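PDB 6DXU: glycosyl hydrolase family 2, TIM barrel domain protein from Parabacteroides merdae ATCC 43184, which probably hydrolyses beta-glucuronides, removing the terminal glucuronic acid as a glycoside hydrolase family 2 beta-glucuronidase of a human gut bacterium. Local coordinates for residues H333-G338 with V615-T620; Q726-D731 with N758-L763; Q737-S742 with L749-L754; F771-D776 with S810-K815. One frame throughout, in Å; residues are numbered along the deposited sequence.

Contact 1 (H333-G338 with V615-T620)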
loop_
_atom_site.group_PDB
_atom_site.type_symbol
_atom_site.label_atom_id
_atom_site.label_comp_id
_atom_site.label_asym_id
_atom_site.label_seq_id
_atom_site.Cartn_x
_atom_site.Cartn_y
_atom_site.Cartn_z
ATOM N N HIS D 333 23.976 18.558 -25.919
ATOM C CA HIS D 333 23.713 17.791 -24.713
ATOM C C HIS D 333 24.390 18.471 -23.525
ATOM O O HIS D 333 25.395 19.180 -23.677
ATOM C CB HIS D 333 24.224 16.351 -24.856
ATOM C CG HIS D 333 23.206 15.398 -25.404
ATOM N ND1 HIS D 333 22.043 15.085 -24.732
ATOM C CD2 HIS D 333 23.184 14.679 -26.551
ATOM C CE1 HIS D 333 21.348 14.215 -25.445
ATOM N NE2 HIS D 333 22.018 13.953 -26.554
ATOM N N GLU D 334 23.819 18.275 -22.340
ATOM C CA GLU D 334 24.480 18.703 -21.109
ATOM C C GLU D 334 25.492 17.628 -20.764
ATOM O O GLU D 334 25.190 16.650 -20.074
ATOM C CB GLU D 334 23.482 18.917 -19.979
ATOM C CG GLU D 334 22.543 20.067 -20.216
ATOM C CD GLU D 334 21.723 20.410 -18.979
ATOM O OE1 GLU D 334 21.119 21.492 -18.959
ATOM O OE2 GLU D 334 21.726 19.626 -18.008
ATOM N N ASP D 335 26.706 17.806 -21.272
ATOM C CA ASP D 335 27.775 16.823 -21.130
ATOM C C ASP D 335 29.082 17.518 -21.465
ATOM O O ASP D 335 29.119 18.327 -22.394
ATOM C CB ASP D 335 27.543 15.626 -22.059
ATOM C CG ASP D 335 28.614 14.560 -21.931
ATOM O OD1 ASP D 335 28.851 14.087 -20.799
ATOM O OD2 ASP D 335 29.180 14.155 -22.974
ATOM N N HIS D 336 30.135 17.241 -20.687
ATOM C CA HIS D 336 31.416 17.900 -20.927
ATOM C C HIS D 336 32.572 17.049 -20.406
ATOM O O HIS D 336 32.411 16.214 -19.508
ATOM C CB HIS D 336 31.464 19.295 -20.286
ATOM C CG HIS D 336 32.613 20.135 -20.766
ATOM N ND1 HIS D 336 32.616 20.749 -21.999
ATOM C CD2 HIS D 336 33.802 20.442 -20.191
ATOM C CE1 HIS D 336 33.755 21.404 -22.164
ATOM N NE2 HIS D 336 34.494 21.233 -21.081
ATOM N N ALA D 337 33.742 17.257 -21.001
ATOM C CA ALA D 337 34.930 16.516 -20.612
ATOM C C ALA D 337 35.197 16.666 -19.118
ATOM O O ALA D 337 35.132 17.769 -18.565
ATOM C CB ALA D 337 36.137 17.015 -21.423
ATOM N N GLY D 338 35.469 15.543 -18.463
ATOM C CA GLY D 338 35.855 15.530 -17.071
ATOM C C GLY D 338 34.726 15.587 -16.057
ATOM O O GLY D 338 34.950 15.229 -14.897
ATOM N N VAL D 615 32.814 20.578 -32.420
ATOM C CA VAL D 615 33.687 20.948 -31.320
ATOM C C VAL D 615 33.942 19.688 -30.508
ATOM O O VAL D 615 33.040 18.856 -30.347
ATOM C CB VAL D 615 33.039 22.057 -30.466
ATOM C CG1 VAL D 615 33.897 22.373 -29.267
ATOM C CG2 VAL D 615 32.812 23.321 -31.332
ATOM N N GLU D 616 35.177 19.527 -30.023
ATOM C CA GLU D 616 35.491 18.382 -29.176
ATOM C C GLU D 616 34.871 18.561 -27.791
ATOM O O GLU D 616 34.494 19.665 -27.382
ATOM C CB GLU D 616 37.012 18.204 -29.033
ATOM C CG GLU D 616 37.776 18.002 -30.371
ATOM C CD GLU D 616 39.268 17.766 -30.138
ATOM O OE1 GLU D 616 39.602 16.824 -29.390
ATOM O OE2 GLU D 616 40.098 18.534 -30.673
ATOM N N ARG D 617 34.810 17.455 -27.048
ATOM C CA ARG D 617 34.112 17.426 -25.768
ATOM C C ARG D 617 34.768 18.323 -24.724
ATOM O O ARG D 617 34.154 18.589 -23.682
ATOM C CB ARG D 617 34.018 15.964 -25.284
ATOM C CG ARG D 617 33.000 15.707 -24.186
ATOM C CD ARG D 617 32.816 14.198 -23.956
ATOM N NE ARG D 617 31.923 13.884 -22.840
ATOM C CZ ARG D 617 32.335 13.375 -21.680
ATOM N NH1 ARG D 617 33.632 13.119 -21.475
ATOM N NH2 ARG D 617 31.448 13.118 -20.722
ATOM N N ASP D 618 35.981 18.824 -24.991
ATOM C CA ASP D 618 36.672 19.740 -24.096
ATOM C C ASP D 618 36.684 21.184 -24.608
ATOM O O ASP D 618 37.457 22.005 -24.097
ATOM C CB ASP D 618 38.105 19.250 -23.865
ATOM C CG ASP D 618 38.965 19.323 -25.124
ATOM O OD1 ASP D 618 38.459 19.707 -26.209
ATOM O OD2 ASP D 618 40.154 18.966 -25.029
ATOM N N PHE D 619 35.861 21.506 -25.605
ATOM C CA PHE D 619 35.704 22.822 -26.257
ATOM C C PHE D 619 36.710 23.063 -27.386
ATOM O O PHE D 619 36.670 24.148 -27.990
ATOM C CB PHE D 619 35.783 24.020 -25.286
ATOM C CG PHE D 619 34.612 24.131 -24.352
ATOM C CD1 PHE D 619 33.332 23.827 -24.793
ATOM C CD2 PHE D 619 34.789 24.555 -23.041
ATOM C CE1 PHE D 619 32.233 23.933 -23.938
ATOM C CE2 PHE D 619 33.698 24.673 -22.174
ATOM C CZ PHE D 619 32.419 24.366 -22.625
ATOM N N THR D 620 37.603 22.133 -27.688
ATOM C CA THR D 620 38.542 22.381 -28.785
ATOM C C THR D 620 37.783 22.366 -30.103
ATOM O O THR D 620 37.172 21.345 -30.439
ATOM C CB THR D 620 39.655 21.341 -28.823
ATOM O OG1 THR D 620 40.263 21.247 -27.531
ATOM C CG2 THR D 620 40.720 21.756 -29.867
HETATM O O HOH W 1 37.291 22.122 -21.020
HETATM O O HOH W 2 34.774 12.810 -18.789
#
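Arg617 reaches from one TIM-barrel loop to Asp335 on another: 333-338 follows barrel strand 323-331, whereas the loop segment 615-620 holds a type I turn from Glu616 to Phe619 and precedes helix 623-632. The charged contact is a side-on salt bridge. Arg617 NE lies 2.8 Å from Asp335 OD2 and Arg617 NH2 2.8 Å from Asp335 OD1, both bonds nearly straight. The carboxylate sits at the guanidinium edge, yet the two planes are 39° apart, and NE meets OD2 from above the carboxylate plane. Arg617 has its CG anti to the backbone N (chi1 -164°) and an extended chain, which carries the guanidinium past Ala337 to the acid. Tyr187 and Ser597 also bind the Asp335 carboxylate, fixing its rotation. A lysine in place of Arg617 would probably keep one charge contact at most, losing the two-nitrogen grip on Asp335 and leaving Leu783 O without its donor.

The backbone adds one bond, Ala337 N to Arg617 O at 3.0 Å. That same carbonyl oxygen lies over one face of the His336 ring, whose ND1 is hydrogen-bonded to Lys594 instead.

Among the apolar and aromatic contacts, His336 and Phe619 meet obliquely, ring centroids 4.1 Å apart. His336 CE1 stands over the centre of the Phe619 ring, while helix 345-357 touches both side chains. Two waters complete the joint: one links His336 NE2 to Asp618 O, and the other accepts from Gly338 N at 2.8 Å and from Arg617 NH1 at 2.9 Å.

Contact 2 (Q726-D731 with N758-L763)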
loop_
_atom_site.group_PDB
_atom_site.type_symbol
_atom_site.label_atom_id
_atom_site.label_comp_id
_atom_site.label_asym_id
_atom_site.label_seq_id
_atom_site.Cartn_x
_atom_site.Cartn_y
_atom_site.Cartn_z
ATOM N N GLN D 726 55.121 14.123 -46.762
ATOM C CA GLN D 726 55.851 12.864 -46.790
ATOM C C GLN D 726 55.602 12.181 -48.123
ATOM O O GLN D 726 54.451 11.964 -48.505
ATOM C CB GLN D 726 55.422 11.948 -45.639
ATOM C CG GLN D 726 56.021 10.545 -45.703
ATOM C CD GLN D 726 55.686 9.708 -44.474
ATOM O OE1 GLN D 726 55.774 10.191 -43.339
ATOM N NE2 GLN D 726 55.313 8.450 -44.693
ATOM N N THR D 727 56.682 11.851 -48.834
ATOM C CA THR D 727 56.554 11.109 -50.081
ATOM C C THR D 727 56.801 9.614 -49.919
ATOM O O THR D 727 56.415 8.843 -50.800
ATOM C CB THR D 727 57.510 11.674 -51.146
ATOM O OG1 THR D 727 58.850 11.687 -50.641
ATOM C CG2 THR D 727 57.112 13.105 -51.500
ATOM N N ALA D 728 57.428 9.183 -48.825
ATOM C CA ALA D 728 57.669 7.758 -48.608
ATOM C C ALA D 728 56.363 7.008 -48.356
ATOM O O ALA D 728 55.506 7.466 -47.594
ATOM C CB ALA D 728 58.614 7.562 -47.425
ATOM N N LYS D 729 56.201 5.859 -49.007
ATOM C CA LYS D 729 55.064 4.989 -48.750
ATOM C C LYS D 729 55.375 4.062 -47.580
ATOM O O LYS D 729 56.530 3.730 -47.321
ATOM C CB LYS D 729 54.697 4.180 -49.997
ATOM C CG LYS D 729 54.134 5.035 -51.138
ATOM C CD LYS D 729 53.509 4.184 -52.241
ATOM C CE LYS D 729 52.775 5.049 -53.261
ATOM N NZ LYS D 729 51.802 5.970 -52.600
ATOM N N TRP D 730 54.328 3.635 -46.877
ATOM C CA TRP D 730 54.488 2.834 -45.672
ATOM C C TRP D 730 53.881 1.450 -45.841
ATOM O O TRP D 730 52.913 1.257 -46.580
ATOM C CB TRP D 730 53.846 3.520 -44.449
ATOM C CG TRP D 730 52.399 3.899 -44.656
ATOM C CD1 TRP D 730 51.289 3.152 -44.338
ATOM C CD2 TRP D 730 51.911 5.106 -45.251
ATOM N NE1 TRP D 730 50.147 3.835 -44.684
ATOM C CE2 TRP D 730 50.502 5.033 -45.250
ATOM C CE3 TRP D 730 52.530 6.243 -45.782
ATOM C CZ2 TRP D 730 49.705 6.057 -45.757
ATOM C CZ3 TRP D 730 51.737 7.259 -46.284
ATOM C CH2 TRP D 730 50.338 7.157 -46.272
ATOM N N ASP D 731 54.466 0.492 -45.134
ATOM C CA ASP D 731 53.951 -0.862 -45.042
ATOM C C ASP D 731 53.044 -0.953 -43.810
ATOM O O ASP D 731 52.664 0.063 -43.221
ATOM C CB ASP D 731 55.115 -1.852 -45.011
ATOM C CG ASP D 731 54.699 -3.271 -45.366
ATOM O OD1 ASP D 731 53.485 -3.568 -45.372
ATOM O OD2 ASP D 731 55.595 -4.088 -45.663
ATOM N N ASN D 758 60.322 -0.454 -41.697
ATOM C CA ASN D 758 61.428 0.360 -42.173
ATOM C C ASN D 758 61.484 1.714 -41.485
ATOM O O ASN D 758 62.291 2.565 -41.872
ATOM C CB ASN D 758 61.332 0.529 -43.692
ATOM C CG ASN D 758 61.457 -0.797 -44.428
ATOM O OD1 ASN D 758 60.637 -1.133 -45.285
ATOM N ND2 ASN D 758 62.478 -1.570 -44.075
ATOM N N GLY D 759 60.661 1.921 -40.453
ATOM C CA GLY D 759 60.644 3.178 -39.734
ATOM C C GLY D 759 59.813 4.271 -40.364
ATOM O O GLY D 759 59.908 5.426 -39.926
ATOM N N ILE D 760 58.998 3.954 -41.376
ATOM C CA ILE D 760 58.190 4.961 -42.060
ATOM C C ILE D 760 56.881 5.159 -41.303
ATOM O O ILE D 760 56.241 4.189 -40.894
ATOM C CB ILE D 760 57.923 4.557 -43.524
ATOM C CG1 ILE D 760 59.239 4.302 -44.273
ATOM C CG2 ILE D 760 57.133 5.655 -44.244
ATOM C CD1 ILE D 760 60.158 5.485 -44.257
ATOM N N ARG D 761 56.471 6.418 -41.133
ATOM C CA ARG D 761 55.218 6.708 -40.439
ATOM C C ARG D 761 54.030 6.166 -41.230
ATOM O O ARG D 761 53.885 6.448 -42.425
ATOM C CB ARG D 761 55.066 8.209 -40.221
ATOM C CG ARG D 761 56.096 8.803 -39.282
ATOM C CD ARG D 761 56.015 10.315 -39.267
ATOM N NE ARG D 761 56.385 10.872 -40.564
ATOM C CZ ARG D 761 56.753 12.131 -40.765
ATOM N NH1 ARG D 761 56.803 12.985 -39.751
ATOM N NH2 ARG D 761 57.077 12.534 -41.985
ATOM N N CYS D 762 53.161 5.414 -40.550
ATOM C CA CYS D 762 51.962 4.835 -41.162
ATOM C C CYS D 762 50.829 5.858 -41.101
ATOM O O CYS D 762 49.946 5.804 -40.243
ATOM C CB CYS D 762 51.563 3.552 -40.448
ATOM S SG CYS D 762 52.841 2.275 -40.384
ATOM N N LEU D 763 50.822 6.765 -42.075
ATOM C CA LEU D 763 49.969 7.943 -41.989
ATOM C C LEU D 763 48.482 7.655 -42.186
ATOM O O LEU D 763 47.672 8.562 -41.969
ATOM C CB LEU D 763 50.418 8.985 -43.008
ATOM C CG LEU D 763 51.812 9.544 -42.734
ATOM C CD1 LEU D 763 52.232 10.482 -43.856
ATOM C CD2 LEU D 763 51.852 10.243 -41.366
HETATM O O HOH W 3 58.220 8.737 -42.100
#
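The backbones of Trp730 and Cys762 come closest, CA to CA 5.5 Å, where two irregular segments run 102° apart end to end. Trp730 lays one indole face on the other chain: Cys762 CA stands 3.8 Å from the centroid of the five-membered ring and Leu763 CB 4.0 Å from that of the six-membered ring, both close to the ring normal and so CH-pi contacts. Its CG lies between the backbone N and the carbonyl carbon (chi1 54°), turning the indole flat over this backbone, and NE1 bonds to Ser764. Ile760 CG2 fills the angle between Trp730 CB and Ala728 CB.

Gln726, extended from the end of its strand, supplies the polar half. Its OE1 accepts from Arg761 NE at 2.9 Å and from Arg761 NH2 at 3.0 Å, the amide and guanidinium planes only 7° apart. Gln726 NE2 donates to Ala728 O at 3.1 Å and weakly to Arg761 O.

Arg761 NH2 also forms a salt bridge with Glu724, and Leu763 packs on strand 647-649, so the contact joins the sheet containing 715-726 to the C-terminal domain. Both ends of one neutral amide are thus engaged, and the Arg761 charge is probably balanced by Glu724 rather than by Gln726.

Contact 3 (Q737-S742 with L749-L754)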
loop_
_atom_site.group_PDB
_atom_site.type_symbol
_atom_site.label_atom_id
_atom_site.label_comp_id
_atom_site.label_asym_id
_atom_site.label_seq_id
_atom_site.Cartn_x
_atom_site.Cartn_y
_atom_site.Cartn_z
ATOM N N GLN D 737 56.422 4.244 -31.744
ATOM C CA GLN D 737 57.490 5.140 -31.342
ATOM C C GLN D 737 56.889 6.180 -30.406
ATOM O O GLN D 737 55.913 6.849 -30.762
ATOM C CB GLN D 737 58.155 5.745 -32.580
ATOM C CG GLN D 737 59.009 6.963 -32.380
ATOM C CD GLN D 737 59.532 7.490 -33.719
ATOM O OE1 GLN D 737 59.582 6.753 -34.713
ATOM N NE2 GLN D 737 59.934 8.758 -33.746
ATOM N N VAL D 738 57.426 6.265 -29.192
ATOM C CA VAL D 738 56.836 7.049 -28.113
ATOM C C VAL D 738 57.836 8.103 -27.696
ATOM O O VAL D 738 59.006 7.789 -27.449
ATOM C CB VAL D 738 56.453 6.166 -26.910
ATOM C CG1 VAL D 738 55.679 6.979 -25.860
ATOM C CG2 VAL D 738 55.650 4.967 -27.374
ATOM N N SER D 739 57.375 9.340 -27.573
ATOM C CA SER D 739 58.300 10.415 -27.277
ATOM C C SER D 739 57.601 11.470 -26.439
ATOM O O SER D 739 56.373 11.588 -26.442
ATOM C CB SER D 739 58.845 11.033 -28.566
ATOM O OG SER D 739 57.796 11.632 -29.304
ATOM N N LEU D 740 58.408 12.230 -25.712
ATOM C CA LEU D 740 57.936 13.403 -24.992
ATOM C C LEU D 740 57.865 14.569 -25.974
ATOM O O LEU D 740 58.895 15.029 -26.477
ATOM C CB LEU D 740 58.860 13.710 -23.818
ATOM C CG LEU D 740 58.502 14.994 -23.071
ATOM C CD1 LEU D 740 57.087 14.888 -22.494
ATOM C CD2 LEU D 740 59.522 15.300 -21.978
ATOM N N LEU D 741 56.651 15.035 -26.266
ATOM C CA LEU D 741 56.482 16.078 -27.272
ATOM C C LEU D 741 56.698 17.466 -26.683
ATOM O O LEU D 741 57.333 18.315 -27.316
ATOM C CB LEU D 741 55.095 15.964 -27.913
ATOM C CG LEU D 741 54.735 16.904 -29.069
ATOM C CD1 LEU D 741 55.737 16.828 -30.206
ATOM C CD2 LEU D 741 53.350 16.570 -29.577
ATOM N N SER D 742 56.196 17.714 -25.478
ATOM C CA SER D 742 56.343 19.017 -24.840
ATOM C C SER D 742 55.952 18.881 -23.372
ATOM O O SER D 742 55.443 17.844 -22.938
ATOM C CB SER D 742 55.494 20.088 -25.530
ATOM O OG SER D 742 54.116 19.779 -25.429
ATOM N N LEU D 749 53.204 16.144 -22.362
ATOM C CA LEU D 749 52.438 15.692 -23.519
ATOM C C LEU D 749 53.219 14.605 -24.243
ATOM O O LEU D 749 54.333 14.846 -24.719
ATOM C CB LEU D 749 52.116 16.856 -24.461
ATOM C CG LEU D 749 51.359 16.469 -25.735
ATOM C CD1 LEU D 749 50.008 15.802 -25.441
ATOM C CD2 LEU D 749 51.170 17.702 -26.616
ATOM N N VAL D 750 52.643 13.419 -24.313
ATOM C CA VAL D 750 53.291 12.246 -24.887
ATOM C C VAL D 750 52.690 11.972 -26.253
ATOM O O VAL D 750 51.472 12.090 -26.446
ATOM C CB VAL D 750 53.149 11.022 -23.962
ATOM C CG1 VAL D 750 53.556 9.746 -24.684
ATOM C CG2 VAL D 750 54.010 11.208 -22.730
ATOM N N GLN D 751 53.544 11.626 -27.211
ATOM C CA GLN D 751 53.130 11.326 -28.572
ATOM C C GLN D 751 53.540 9.906 -28.924
ATOM O O GLN D 751 54.662 9.475 -28.623
ATOM C CB GLN D 751 53.747 12.318 -29.574
ATOM C CG GLN D 751 53.504 11.963 -31.041
ATOM C CD GLN D 751 54.172 12.940 -32.001
ATOM O OE1 GLN D 751 53.542 13.886 -32.486
ATOM N NE2 GLN D 751 55.454 12.719 -32.270
ATOM N N VAL D 752 52.623 9.192 -29.566
ATOM C CA VAL D 752 52.868 7.869 -30.126
ATOM C C VAL D 752 52.767 7.988 -31.635
ATOM O O VAL D 752 51.832 8.613 -32.149
ATOM C CB VAL D 752 51.854 6.837 -29.600
ATOM C CG1 VAL D 752 52.060 5.486 -30.278
ATOM C CG2 VAL D 752 51.952 6.722 -28.094
ATOM N N GLN D 753 53.720 7.390 -32.349
ATOM C CA GLN D 753 53.669 7.331 -33.806
ATOM C C GLN D 753 53.826 5.882 -34.241
ATOM O O GLN D 753 54.838 5.239 -33.935
ATOM C CB GLN D 753 54.755 8.211 -34.441
ATOM C CG GLN D 753 54.804 8.124 -35.959
ATOM C CD GLN D 753 53.566 8.703 -36.629
ATOM O OE1 GLN D 753 53.271 9.884 -36.473
ATOM N NE2 GLN D 753 52.854 7.880 -37.393
ATOM N N LEU D 754 52.841 5.373 -34.966
ATOM C CA LEU D 754 52.951 4.042 -35.545
ATOM C C LEU D 754 53.840 4.097 -36.787
ATOM O O LEU D 754 53.663 4.956 -37.656
ATOM C CB LEU D 754 51.568 3.502 -35.898
ATOM C CG LEU D 754 50.671 3.214 -34.697
ATOM C CD1 LEU D 754 49.195 3.206 -35.092
ATOM C CD2 LEU D 754 51.046 1.869 -34.099
HETATM O O HOH W 4 56.738 9.857 -31.025
#
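Val738 and Val752 point side by side from one face of a beta hairpin, strands 735-744 and 747-755, whose antiparallel register shifts by one residue at a classic bulge, where Leu741 and Ser742 both face Leu749. The axes of the two short segments lie 4.6 Å apart at 140°. On the valine face, Val738 CG2 faces Val752 CG2, while Val738 CG1, anti to the backbone N (chi1 -173°), leans across to Val750 CG1 at 3.7 Å. Val738 and Val752 form a non-hydrogen-bonded pair with CA atoms 4.5 Å apart. Leu824 of strand 822-826 touches both Val738 and Val750, and Phe771 touches Val752, placing this face against the other sheet of the domain.

The opposite face is more polar. Ser739 and Gln751 flank a water that lies 2.7 Å from Ser739 OG, donates to Gln737 O, and accepts weakly from Gln751 NE2. Towards the bulge, Leu741 and Leu749 lie alongside each other, Leu741 CD2 to Leu749 CD2 3.8 Å, with Gln751 crossing beside them.

Six backbone hydrogen bonds join the strands. Gln737 pairs with Gln753 and Ser739 with Gln751 in both directions. At the bulge the exchange is split between two residues: Leu749 O accepts from Leu741 N at 2.8 Å, but Leu749 N donates to Ser742 O at 2.9 Å.

Contact 4 (F771-D776 with S810-K815)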
loop_
_atom_site.group_PDB
_atom_site.type_symbol
_atom_site.label_atom_id
_atom_site.label_comp_id
_atom_site.label_asym_id
_atom_site.label_seq_id
_atom_site.Cartn_x
_atom_site.Cartn_y
_atom_site.Cartn_z
ATOM N N PHE D 771 47.178 3.369 -23.591
ATOM C CA PHE D 771 48.144 3.969 -22.678
ATOM C C PHE D 771 47.993 3.389 -21.275
ATOM O O PHE D 771 46.871 3.202 -20.801
ATOM C CB PHE D 771 47.939 5.477 -22.610
ATOM C CG PHE D 771 48.216 6.192 -23.899
ATOM C CD1 PHE D 771 49.504 6.598 -24.214
ATOM C CD2 PHE D 771 47.188 6.455 -24.794
ATOM C CE1 PHE D 771 49.769 7.276 -25.388
ATOM C CE2 PHE D 771 47.441 7.125 -25.976
ATOM C CZ PHE D 771 48.736 7.534 -26.277
ATOM N N GLU D 772 49.125 3.126 -20.606
ATOM C CA GLU D 772 49.139 2.748 -19.192
ATOM C C GLU D 772 50.265 3.500 -18.499
ATOM O O GLU D 772 51.237 3.911 -19.137
ATOM C CB GLU D 772 49.333 1.236 -18.980
ATOM C CG GLU D 772 48.233 0.364 -19.552
ATOM C CD GLU D 772 48.423 -1.118 -19.252
ATOM O OE1 GLU D 772 49.456 -1.509 -18.647
ATOM O OE2 GLU D 772 47.528 -1.898 -19.636
ATOM N N ILE D 773 50.148 3.678 -17.182
ATOM C CA ILE D 773 51.181 4.392 -16.434
ATOM C C ILE D 773 51.407 3.707 -15.095
ATOM O O ILE D 773 50.475 3.170 -14.495
ATOM C CB ILE D 773 50.824 5.884 -16.245
ATOM C CG1 ILE D 773 52.015 6.667 -15.695
ATOM C CG2 ILE D 773 49.623 6.073 -15.329
ATOM C CD1 ILE D 773 51.854 8.186 -15.814
ATOM N N ALA D 774 52.661 3.699 -14.647
ATOM C CA ALA D 774 53.026 3.205 -13.323
ATOM C C ALA D 774 54.001 4.191 -12.699
ATOM O O ALA D 774 54.924 4.657 -13.375
ATOM C CB ALA D 774 53.641 1.802 -13.395
ATOM N N GLY D 775 53.771 4.550 -11.434
ATOM C CA GLY D 775 54.626 5.500 -10.755
ATOM C C GLY D 775 53.839 6.677 -10.199
ATOM O O GLY D 775 52.658 6.556 -9.857
ATOM N N ASP D 776 54.518 7.826 -10.108
ATOM C CA ASP D 776 53.936 8.951 -9.387
ATOM C C ASP D 776 52.855 9.683 -10.182
ATOM O O ASP D 776 51.995 10.336 -9.580
ATOM C CB ASP D 776 55.033 9.938 -8.981
ATOM C CG ASP D 776 56.053 9.326 -8.046
ATOM O OD1 ASP D 776 57.251 9.673 -8.159
ATOM O OD2 ASP D 776 55.664 8.482 -7.209
ATOM N N SER D 810 57.572 8.594 -13.471
ATOM C CA SER D 810 56.632 7.579 -13.928
ATOM C C SER D 810 57.207 6.861 -15.136
ATOM O O SER D 810 58.152 7.332 -15.779
ATOM C CB SER D 810 55.269 8.186 -14.304
ATOM O OG SER D 810 54.784 9.030 -13.279
ATOM N N VAL D 811 56.629 5.702 -15.435
ATOM C CA VAL D 811 56.857 5.029 -16.707
ATOM C C VAL D 811 55.517 4.843 -17.399
ATOM O O VAL D 811 54.577 4.289 -16.815
ATOM C CB VAL D 811 57.582 3.685 -16.540
ATOM C CG1 VAL D 811 57.723 3.005 -17.896
ATOM C CG2 VAL D 811 58.963 3.915 -15.942
ATOM N N VAL D 812 55.443 5.300 -18.642
ATOM C CA VAL D 812 54.278 5.122 -19.493
ATOM C C VAL D 812 54.548 3.948 -20.417
ATOM O O VAL D 812 55.647 3.822 -20.968
ATOM C CB VAL D 812 53.979 6.401 -20.294
ATOM C CG1 VAL D 812 52.941 6.127 -21.389
ATOM C CG2 VAL D 812 53.488 7.501 -19.347
ATOM N N ALA D 813 53.572 3.064 -20.547
ATOM C CA ALA D 813 53.601 1.985 -21.514
ATOM C C ALA D 813 52.557 2.252 -22.585
ATOM O O ALA D 813 51.475 2.780 -22.295
ATOM C CB ALA D 813 53.330 0.637 -20.859
ATOM N N VAL D 814 52.880 1.874 -23.814
ATOM C CA VAL D 814 52.010 2.073 -24.966
ATOM C C VAL D 814 51.830 0.729 -25.638
ATOM O O VAL D 814 52.812 0.112 -26.068
ATOM C CB VAL D 814 52.596 3.094 -25.951
ATOM C CG1 VAL D 814 51.743 3.169 -27.196
ATOM C CG2 VAL D 814 52.714 4.441 -25.281
ATOM N N LYS D 815 50.588 0.270 -25.724
ATOM C CA LYS D 815 50.276 -1.049 -26.249
ATOM C C LYS D 815 49.438 -0.932 -27.513
ATOM O O LYS D 815 48.674 0.020 -27.683
ATOM C CB LYS D 815 49.536 -1.906 -25.217
ATOM C CG LYS D 815 50.310 -2.117 -23.924
ATOM C CD LYS D 815 49.819 -3.366 -23.184
ATOM C CE LYS D 815 48.700 -3.039 -22.238
ATOM N NZ LYS D 815 48.463 -4.120 -21.224
#
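Phe771 presents its ring edge to Val812 CG1, near the ring plane and 4.5 Å from CD1, while Val814 CG2 comes obliquely to the same CD1 at 4.0 Å. The other flat group, the Glu772 carboxylate, is approached from above its plane by Lys815 NZ, which makes a salt bridge to OE2 at 2.9 Å, 46° out of that plane. The extended Glu772 chain and the Lys815 chain, bent at chi3 (-90°), bring the charges together. Glu772 OE1 is bonded to Gly775 N of the second subunit, and Lys815 NZ to Gly775 O there. With an alanine at Glu772, Lys815 would probably lose its carboxylate partner and Gly775 N of the second subunit its acceptor.

Between the strands, Glu772 pairs with Ala813 and Ala774 with Val811 through four hydrogen bonds, such as Val811 N to Ala774 O at 2.9 Å. Ile773 CD1 bridges Ser810 CB and Val812 CG2 on the Phe771 side. At Gly775, whose CA is 4.3 Å from that of Ser810, a side chain would clash with the Ser810 CA.

Strands 768-775 and 810-815 are the two inner strands of a four-stranded antiparallel sheet, flanked by 791-793 and 822-826. Its Phe771-Val812-Val814 face packs on strands 747-755 and 798-804, as in a beta sandwich, and the Ala774-Ala813 face meets the second subunit.

In the fold
Contact 1, its centre about 8 Å from that of the chain, is only partly buried yet has no exposed residue; it ties two barrel loops by a charge pair. Contacts 2, 3 and 4 lie about 32 to 40 Å from the chain centre. Contact 2 joins irregular segments through an indole face and an amide-guanidinium pair, whereas contact 3, nested inside the loop that contact 2 closes, relies on backbone bonds and valine packing; Cys762 N probably bonds to Leu754 O between them. Contacts 3 and 4 belong to facing sheets, meeting where Val752 CG2 packs on Phe771 CE1. Contact 4 is the more buried, with its charges turned to another subunit; contacts 2 and 3 keep exposed residues.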